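Side-chain contacts in acetylene hydratase (Pelobacter acetylenicus, PDB 2E7Z), which hydrates acetylene to acetaldehyde, using a tungsten-bis(molybdopterin guanine dinucleotide) cofactor and carrying a [4Fe-4S] cluster: residues Ala143-His146 with Arg147-Gly151; Asn390-Ala393 with Leu394-Met398. All blocks are in the same frame, centred on the assembly; numbering follows the deposited sequence.

Interaction 1: residues Ala143-His146 with Arg147-Gly151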
ATOM      1  N   ALA A 143      -8.402   4.464   0.595  1.00 11.16           N
ATOM      2  CA  ALA A 143      -9.211   4.860   1.730  1.00 11.57           C
ATOM      3  C   ALA A 143      -9.704   6.300   1.600  1.00 11.27           C
ATOM      4  O   ALA A 143     -10.849   6.577   1.929  1.00 12.35           O
ATOM      5  CB  ALA A 143      -8.444   4.645   3.052  1.00 11.38           C
ATOM      6  N   GLY A 144      -8.866   7.211   1.097  1.00 11.09           N
ATOM      7  CA  GLY A 144      -9.331   8.590   0.851  1.00 12.07           C
ATOM      8  C   GLY A 144     -10.519   8.648  -0.108  1.00 11.59           C
ATOM      9  O   GLY A 144     -11.504   9.358   0.139  1.00 13.08           O
ATOM     10  N   VAL A 145     -10.424   7.897  -1.202  1.00 12.64           N
ATOM     11  CA  VAL A 145     -11.498   7.862  -2.195  1.00 13.13           C
ATOM     12  C   VAL A 145     -12.764   7.233  -1.596  1.00 13.58           C
ATOM     13  O   VAL A 145     -13.875   7.734  -1.784  1.00 14.46           O
ATOM     14  CB  VAL A 145     -11.085   7.154  -3.487  1.00 13.58           C
ATOM     15  CG1 VAL A 145     -12.258   7.143  -4.476  1.00 14.89           C
ATOM     16  CG2 VAL A 145      -9.893   7.858  -4.145  1.00 13.13           C
ATOM     17  N   HIS A 146     -12.591   6.130  -0.871  1.00 13.28           N
ATOM     18  CA  HIS A 146     -13.741   5.508  -0.194  1.00 13.96           C
ATOM     19  C   HIS A 146     -14.379   6.469   0.781  1.00 14.10           C
ATOM     20  O   HIS A 146     -15.598   6.530   0.909  1.00 15.27           O
ATOM     21  CB  HIS A 146     -13.315   4.266   0.583  1.00 13.43           C
ATOM     22  CG  HIS A 146     -13.108   3.053  -0.259  1.00 14.37           C
ATOM     23  ND1 HIS A 146     -13.506   1.797   0.151  1.00 13.14           N
ATOM     24  CD2 HIS A 146     -12.489   2.885  -1.452  1.00 13.15           C
ATOM     25  CE1 HIS A 146     -13.162   0.912  -0.767  1.00 14.55           C
ATOM     26  NE2 HIS A 146     -12.539   1.547  -1.749  1.00 14.59           N
ATOM     27  N   ARG A 147     -13.562   7.256   1.465  1.00 14.50           N
ATOM     28  CA  ARG A 147     -14.075   8.166   2.476  1.00 16.35           C
ATOM     29  C   ARG A 147     -14.897   9.309   1.911  1.00 16.06           C
ATOM     30  O   ARG A 147     -15.957   9.658   2.451  1.00 16.91           O
ATOM     31  CB  ARG A 147     -12.942   8.678   3.316  1.00 16.65           C
ATOM     32  CG  ARG A 147     -12.513   7.610   4.281  1.00 18.74           C
ATOM     33  CD  ARG A 147     -11.500   8.140   5.194  1.00 18.80           C
ATOM     34  NE  ARG A 147     -12.061   9.131   6.108  1.00 17.60           N
ATOM     35  CZ  ARG A 147     -11.334   9.903   6.898  1.00 19.53           C
ATOM     36  NH1 ARG A 147      -9.985   9.777   6.897  1.00 18.73           N
ATOM     37  NH2 ARG A 147     -11.962  10.759   7.702  1.00 16.16           N
ATOM     38  N   VAL A 148     -14.463   9.876   0.797  1.00 16.58           N
ATOM     39  CA  VAL A 148     -15.300  10.925   0.185  1.00 17.18           C
ATOM     40  C   VAL A 148     -16.604  10.359  -0.380  1.00 17.19           C
ATOM     41  O   VAL A 148     -17.612  11.083  -0.514  1.00 18.36           O
ATOM     42  CB  VAL A 148     -14.563  11.756  -0.897  1.00 17.50           C
ATOM     43  CG1 VAL A 148     -13.292  12.368  -0.315  1.00 17.46           C
ATOM     44  CG2 VAL A 148     -14.274  10.940  -2.164  1.00 18.28           C
ATOM     45  N   THR A 149     -16.597   9.066  -0.707  1.00 16.71           N
ATOM     46  CA  THR A 149     -17.764   8.431  -1.316  1.00 16.93           C
ATOM     47  C   THR A 149     -18.719   7.910  -0.249  1.00 16.05           C
ATOM     48  O   THR A 149     -19.930   8.117  -0.349  1.00 17.23           O
ATOM     49  CB  THR A 149     -17.366   7.283  -2.266  1.00 17.20           C
ATOM     50  OG1 THR A 149     -16.402   7.738  -3.227  1.00 17.12           O
ATOM     51  CG2 THR A 149     -18.596   6.750  -3.010  1.00 17.61           C
ATOM     52  N   HIS A 150     -18.180   7.227   0.770  1.00 15.88           N
ATOM     53  CA  HIS A 150     -19.038   6.615   1.794  1.00 16.13           C
ATOM     54  C   HIS A 150     -18.406   6.584   3.173  1.00 15.11           C
ATOM     55  O   HIS A 150     -18.775   5.745   4.004  1.00 15.42           O
ATOM     56  CB  HIS A 150     -19.514   5.215   1.383  1.00 16.56           C
ATOM     57  CG  HIS A 150     -18.432   4.354   0.831  1.00 15.87           C
ATOM     58  ND1 HIS A 150     -17.457   3.784   1.624  1.00 16.26           N
ATOM     59  CD2 HIS A 150     -18.146   3.987  -0.440  1.00 16.23           C
ATOM     60  CE1 HIS A 150     -16.630   3.089   0.863  1.00 17.28           C
ATOM     61  NE2 HIS A 150     -17.030   3.191  -0.392  1.00 16.90           N
ATOM     62  N   GLY A 151     -17.473   7.501   3.418  1.00 14.15           N
ATOM     63  CA  GLY A 151     -17.047   7.827   4.772  1.00 14.05           C
ATOM     64  C   GLY A 151     -16.022   6.934   5.459  1.00 14.02           C
ATOM     65  O   GLY A 151     -15.533   7.266   6.540  1.00 14.49           O
TER
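Two donors of Thr149 grip the carbonyl of Val145: OG1 gives its proton to Val145 O at 2.9 Å, and the backbone N reaches the same oxygen from the opposite face of the carbonyl plane at 3.2 Å. With OG1 anti to its own carbonyl carbon (chi1 -53°), the hydroxyl is turned back along the helix, the usual way a helical threonine bonds four residues earlier; it also meets Arg305 NH1. His150 N binds His146 O at 2.7 Å, and the same oxygen sits 3.4 Å above the plane of the His150 imidazole, over its centre. The two histidines run side by side, their planes inclined at 70°. The polar partner of His146 ND1 is Ser154 N, which hydrogen-bonds to it; His150 CE1 merely packs beside ND1 at 3.5 Å. With an alanine in place of His150, the imidazole over His146 O would be lost, which is likely to leave one side of the His146 ring without its neighbour. Arg147 CG rests 3.1 Å from Ala143 O before the chain bends away, while Val148 CG2 packs on Val145 O at 3.3 Å. This is the C-terminal part of helix 140-150, and Gly151 leaves it with positive phi. Val145 and His146 lean on helix 300-314, Val148 touches helix 564-569, and Phe317 meets the His150 ring edge-to-face.

Interaction 2: residues Asn390-Ala393 with Leu394-Met398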
ATOM      1  N   ASN A 390       2.232  14.436  -0.063  1.00  7.70           N
ATOM      2  CA  ASN A 390       2.361  13.865  -1.382  1.00  8.11           C
ATOM      3  C   ASN A 390       3.845  13.501  -1.576  1.00  7.91           C
ATOM      4  O   ASN A 390       4.710  14.337  -1.347  1.00  7.71           O
ATOM      5  CB  ASN A 390       1.972  14.893  -2.434  1.00  7.74           C
ATOM      6  CG  ASN A 390       2.126  14.375  -3.840  1.00  8.42           C
ATOM      7  OD1 ASN A 390       3.116  14.684  -4.482  1.00  9.63           O
ATOM      8  ND2 ASN A 390       1.140  13.599  -4.336  1.00  8.56           N
ATOM      9  N   PRO A 391       4.159  12.252  -1.967  1.00  7.26           N
ATOM     10  CA  PRO A 391       5.592  11.895  -2.091  1.00  6.80           C
ATOM     11  C   PRO A 391       6.389  12.751  -3.065  1.00  7.01           C
ATOM     12  O   PRO A 391       7.532  13.111  -2.774  1.00  7.04           O
ATOM     13  CB  PRO A 391       5.538  10.422  -2.569  1.00  8.11           C
ATOM     14  CG  PRO A 391       4.224   9.938  -1.956  1.00  7.92           C
ATOM     15  CD  PRO A 391       3.305  11.085  -2.221  1.00  7.49           C
ATOM     16  N   THR A 392       5.825  13.066  -4.226  1.00  7.47           N
ATOM     17  CA  THR A 392       6.541  13.896  -5.171  1.00  7.90           C
ATOM     18  C   THR A 392       6.824  15.270  -4.548  1.00  7.96           C
ATOM     19  O   THR A 392       7.916  15.802  -4.680  1.00  7.89           O
ATOM     20  CB  THR A 392       5.706  14.044  -6.488  1.00  8.09           C
ATOM     21  OG1 THR A 392       5.542  12.735  -7.055  1.00  8.86           O
ATOM     22  CG2 THR A 392       6.409  14.954  -7.486  1.00  8.97           C
ATOM     23  N   ALA A 393       5.834  15.860  -3.864  1.00  7.51           N
ATOM     24  CA  ALA A 393       6.082  17.133  -3.182  1.00  7.70           C
ATOM     25  C   ALA A 393       7.161  16.983  -2.109  1.00  7.51           C
ATOM     26  O   ALA A 393       8.003  17.880  -1.931  1.00  7.54           O
ATOM     27  CB  ALA A 393       4.812  17.691  -2.565  1.00  7.98           C
ATOM     28  N   LEU A 394       7.118  15.865  -1.381  1.00  7.22           N
ATOM     29  CA  LEU A 394       8.084  15.682  -0.301  1.00  7.24           C
ATOM     30  C   LEU A 394       9.516  15.566  -0.850  1.00  6.48           C
ATOM     31  O   LEU A 394      10.429  16.265  -0.384  1.00  6.53           O
ATOM     32  CB  LEU A 394       7.720  14.457   0.523  1.00  7.19           C
ATOM     33  CG  LEU A 394       8.698  14.152   1.657  1.00  7.28           C
ATOM     34  CD1 LEU A 394       8.803  15.344   2.684  1.00  9.85           C
ATOM     35  CD2 LEU A 394       8.281  12.860   2.322  1.00  9.41           C
ATOM     36  N   PHE A 395       9.720  14.671  -1.826  1.00  6.14           N
ATOM     37  CA  PHE A 395      11.069  14.504  -2.366  1.00  7.02           C
ATOM     38  C   PHE A 395      11.521  15.752  -3.098  1.00  6.44           C
ATOM     39  O   PHE A 395      12.671  16.125  -3.082  1.00  6.99           O
ATOM     40  CB  PHE A 395      11.172  13.253  -3.249  1.00  7.74           C
ATOM     41  CG  PHE A 395      11.133  11.973  -2.464  1.00  7.85           C
ATOM     42  CD1 PHE A 395      12.165  11.638  -1.587  1.00  9.10           C
ATOM     43  CD2 PHE A 395      10.058  11.106  -2.594  1.00  9.34           C
ATOM     44  CE1 PHE A 395      12.114  10.447  -0.865  1.00  9.70           C
ATOM     45  CE2 PHE A 395       9.978   9.925  -1.891  1.00 11.10           C
ATOM     46  CZ  PHE A 395      11.013   9.588  -1.020  1.00 11.46           C
ATOM     47  N   THR A 396      10.578  16.456  -3.717  1.00  7.75           N
ATOM     48  CA  THR A 396      10.943  17.709  -4.378  1.00  7.52           C
ATOM     49  C   THR A 396      11.379  18.771  -3.376  1.00  7.81           C
ATOM     50  O   THR A 396      12.339  19.492  -3.620  1.00  7.96           O
ATOM     51  CB  THR A 396       9.791  18.197  -5.265  1.00  8.57           C
ATOM     52  OG1 THR A 396       9.615  17.243  -6.313  1.00  8.95           O
ATOM     53  CG2 THR A 396      10.085  19.542  -5.876  1.00  8.97           C
ATOM     54  N   ALA A 397      10.724  18.827  -2.221  1.00  7.02           N
ATOM     55  CA  ALA A 397      11.138  19.807  -1.209  1.00  7.38           C
ATOM     56  C   ALA A 397      12.496  19.413  -0.661  1.00  7.54           C
ATOM     57  O   ALA A 397      13.363  20.249  -0.446  1.00  7.76           O
ATOM     58  CB  ALA A 397      10.109  19.882  -0.097  1.00  7.22           C
ATOM     59  N   MET A 398      12.675  18.116  -0.450  1.00  6.90           N
ATOM     60  CA  MET A 398      13.992  17.605  -0.038  1.00  6.79           C
ATOM     61  C   MET A 398      15.101  17.997  -1.018  1.00  6.99           C
ATOM     62  O   MET A 398      16.169  18.482  -0.610  1.00  7.81           O
ATOM     63  CB  MET A 398      13.952  16.088   0.146  1.00  7.13           C
ATOM     64  CG  MET A 398      13.110  15.689   1.350  1.00  6.95           C
ATOM     65  SD  MET A 398      12.656  13.930   1.311  1.00  7.73           S
ATOM     66  CE  MET A 398      14.280  13.155   1.605  1.00  9.86           C
TER
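Asn390 O accepts from Leu394 N at 2.9 Å, the first i-to-i+4 bond of this helix, while the side chain of the same asparagine caps it. With CG anti to the backbone N (chi1 178°), OD1 is brought round to Ala393 N, which binds it at 3.0 Å, in the carbonyl plane and on a lone pair. The other end of the amide is held too: ND2 has hydrogen bonds with Tyr136 OH and Gly712 O, so the group is fixed in rotation. Next comes Pro391, in the first turn, where its missing N-H costs no helical bond. Its carbonyl oxygen takes a nearly straight bond from Phe395 N (2.8 Å, 178° at the hydrogen), and Phe395 CD2 leans in on that oxygen at 3.2 Å. Asparagine is a common N-cap residue and proline is well tolerated in a first turn; here the two start helix 391-400 in this member of the DMSO reductase family. The pyrrolidine ring packs on Tyr420, a cofactor-binding residue, which also meets the Phe395 ring edge-to-face. Thr392 O is doubly gripped by Thr396, whose OG1 donates at 2.8 Å from one face of the carbonyl plane while its N comes from the other at 2.9 Å. The two threonine side chains lie alongside each other, Thr392 CG2 being 4.1 Å from Thr396 OG1. Thr392 OG1 itself pairs with Asp702 OD2. Ala393 O, last in the segment, accepts from Ala397 N and has the Ala397 methyl CB beside it at 3.4 Å. On the buried flank, Leu394 reaches Phe409 of strand 408-412, and Phe395 packs against helix 423-431.

Interactions 1 and 2 are separate helical pieces of one molybdopterin oxidoreductase family region, with centres 24 Å apart and nearest atoms about 12 Å apart, so they do not touch. They sit at opposite ends of their helices: 143-151 covers the last turns of helix 140-150, whereas 390-398 begins helix 391-400. Neither touches the cofactor. The side chain of Ala143 is about 13 Å from the tungsten and about 10 Å from that of its ligand Cys138, while the side chain of Pro391 comes to about 9 Å of a molybdopterin guanine dinucleotide, with Tyr420 bridging interaction 2 to the cofactor.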